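Local structure of cellulose 1,4-beta-cellobiosidase (Thermobifida fusca, 4JJJ) at residues A[59-64]-A[237-242]. The protein probably acts as a cellobiohydrolase on cellulose, through the glycoside hydrolase family 48 catalytic domain that this chain represents. The protein carries 1 engineered substitution. Residues are numbered along the deposited sequence; the frame is centred on the assembly and turned at random.
Sequences LEAYYG and HEWAKE. With ZN (zinc ion), chain B; ZN (zinc ion), chain R; EDO (1,2-ethanediol), chain C.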
# COMPACT_ATOMS: atom_id res chain seq x y z
N LEU A 59 -11.43 11.31 -3.26
CA LEU A 59 -11.85 12.66 -3.02
C LEU A 59 -12.75 13.16 -4.13
O LEU A 59 -13.79 13.79 -3.84
CB LEU A 59 -10.61 13.53 -2.99
CG LEU A 59 -10.80 15.03 -2.64
CD1 LEU A 59 -11.12 15.21 -1.17
CD2 LEU A 59 -9.58 15.81 -3.03
N GLU A 60 -12.38 12.89 -5.37
CA GLU A 60 -13.23 13.33 -6.48
C GLU A 60 -14.50 12.56 -6.60
O GLU A 60 -15.48 13.13 -7.10
CB GLU A 60 -12.40 13.35 -7.80
CG GLU A 60 -11.19 14.27 -7.78
CD GLU A 60 -11.44 15.73 -7.65
OE1 GLU A 60 -12.55 16.14 -7.17
OE2 GLU A 60 -10.47 16.46 -7.95
N ALA A 61 -14.53 11.32 -6.10
CA ALA A 61 -15.81 10.60 -6.17
C ALA A 61 -16.80 11.23 -5.21
O ALA A 61 -18.02 11.41 -5.50
CB ALA A 61 -15.58 9.10 -5.87
N TYR A 62 -16.37 11.57 -4.00
CA TYR A 62 -17.23 12.29 -3.04
C TYR A 62 -17.58 13.67 -3.57
O TYR A 62 -18.70 14.11 -3.37
CB TYR A 62 -16.61 12.40 -1.65
CG TYR A 62 -17.07 11.29 -0.71
CD1 TYR A 62 -16.19 10.35 -0.24
CD2 TYR A 62 -18.38 11.25 -0.33
CE1 TYR A 62 -16.60 9.35 0.62
CE2 TYR A 62 -18.82 10.22 0.51
CZ TYR A 62 -17.90 9.28 1.02
OH TYR A 62 -18.27 8.18 1.83
N TYR A 63 -16.70 14.33 -4.27
CA TYR A 63 -17.06 15.55 -4.94
C TYR A 63 -18.20 15.34 -5.92
O TYR A 63 -19.16 16.14 -5.96
CB TYR A 63 -15.85 16.22 -5.61
CG TYR A 63 -16.19 17.61 -6.18
CD1 TYR A 63 -16.30 18.69 -5.30
CD2 TYR A 63 -16.49 17.76 -7.50
CE1 TYR A 63 -16.61 19.95 -5.81
CE2 TYR A 63 -16.81 19.01 -8.04
CZ TYR A 63 -16.87 20.07 -7.17
OH TYR A 63 -17.26 21.37 -7.60
N GLY A 64 -18.15 14.31 -6.75
CA GLY A 64 -19.30 13.92 -7.55
C GLY A 64 -20.56 13.67 -6.83
O GLY A 64 -21.63 14.07 -7.26
N HIS A 237 -20.26 4.58 -8.60
CA HIS A 237 -21.44 3.94 -9.27
C HIS A 237 -22.69 4.19 -8.45
O HIS A 237 -23.78 4.57 -8.93
CB HIS A 237 -21.29 2.40 -9.37
CG HIS A 237 -22.55 1.73 -9.81
ND1 HIS A 237 -23.32 1.01 -8.96
CD2 HIS A 237 -23.20 1.77 -10.98
CE1 HIS A 237 -24.42 0.62 -9.59
NE2 HIS A 237 -24.38 1.10 -10.81
N GLU A 238 -22.60 3.85 -7.20
CA GLU A 238 -23.74 4.01 -6.35
C GLU A 238 -24.24 5.45 -6.36
O GLU A 238 -25.46 5.69 -6.44
CB GLU A 238 -23.51 3.58 -4.92
CG GLU A 238 -23.11 2.08 -4.80
CD GLU A 238 -24.24 1.12 -5.13
OE1 GLU A 238 -25.19 1.05 -4.29
OE2 GLU A 238 -24.18 0.50 -6.21
N TRP A 239 -23.33 6.41 -6.19
CA TRP A 239 -23.69 7.81 -6.04
C TRP A 239 -24.15 8.42 -7.36
O TRP A 239 -25.12 9.18 -7.37
CB TRP A 239 -22.51 8.59 -5.44
CG TRP A 239 -22.07 8.11 -4.09
CD1 TRP A 239 -22.84 7.61 -3.09
CD2 TRP A 239 -20.72 8.19 -3.56
NE1 TRP A 239 -22.07 7.33 -2.01
CE2 TRP A 239 -20.76 7.70 -2.26
CE3 TRP A 239 -19.48 8.63 -4.10
CZ2 TRP A 239 -19.61 7.55 -1.48
CZ3 TRP A 239 -18.33 8.53 -3.30
CH2 TRP A 239 -18.43 8.02 -2.00
N ALA A 240 -23.49 8.10 -8.45
CA ALA A 240 -23.95 8.53 -9.79
C ALA A 240 -25.31 7.90 -10.06
O ALA A 240 -26.19 8.61 -10.62
CB ALA A 240 -23.03 8.17 -10.84
N LYS A 241 -25.53 6.64 -9.69
CA LYS A 241 -26.83 6.00 -9.98
C LYS A 241 -27.96 6.72 -9.24
O LYS A 241 -29.05 6.96 -9.82
CB LYS A 241 -26.77 4.50 -9.67
CG LYS A 241 -28.11 3.86 -9.32
CD LYS A 241 -27.94 2.37 -9.26
CE LYS A 241 -27.23 1.99 -8.00
NZ LYS A 241 -28.30 1.93 -6.95
N GLU A 242 -27.75 7.12 -8.00
CA GLU A 242 -28.78 7.82 -7.23
C GLU A 242 -29.17 9.16 -7.88
O GLU A 242 -30.36 9.59 -7.74
CB GLU A 242 -28.31 8.12 -5.81
CG GLU A 242 -27.99 6.92 -4.99
CD GLU A 242 -27.29 7.22 -3.63
OE1 GLU A 242 -26.81 8.37 -3.38
OE2 GLU A 242 -27.19 6.20 -2.88
ZN ZN B . -25.22 -0.85 -11.24
ZN ZN R . -25.53 0.63 -12.63
C1 EDO C . -25.61 1.50 0.28
O1 EDO C . -27.01 1.32 0.54
C2 EDO C . -25.26 1.10 -1.13
O2 EDO C . -25.53 2.14 -2.10
O HOH W 1 -27.38 0.03 -11.93
O HOH W 2 -25.60 -2.75 -9.89
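A61 and Y62 of helix 50-67 face W239 of helix 223-242, and the two helices run in broadly the same direction, with A61 CA 8.4 Å from W239 CA. No hydrogen bond crosses between the segments. W239 reaches over with its six-membered ring leading. Its CA–CB bond is directed at helix 50-67, and with CG anti to the carbonyl carbon (chi1 -60°) the indole carries on toward A61 and Y62. CH2 of W239 sits over the centre of one face of the Y62 ring, 3.3 Å from Y62 CZ. The two ring planes are tilted by 38°, with centroids 4.2 Å apart. The pair is therefore neither a parallel stack nor a T-shape. A61 fills in beside it: its CB lies 3.8 Å from W239 CZ3, and its carbonyl O is 3.4 Å from W239 CE3.

The polar ends of both rings turn to the same partner. Y62 OH and W239 NE1 each hydrogen-bond to a carboxylate oxygen of E635 on helix 620-637. Replacing Y62 by alanine would probably open a gap beside W239 CH2 and CZ2 and take the hydroxyl bond from E635.

Away from this packing, H237 binds zinc through NE2, in a site shared with E340. Two zinc positions are modelled, probably alternatives. In the conformer described, ND1 of H237 gives a bent hydrogen bond to E238 OE2 (2.9 Å, 136° at the hydrogen), tilted from the carboxylate plane. The contact itself is buried helix-to-helix packing in the (alpha/alpha)6 barrel of a family 48 glycoside hydrolase.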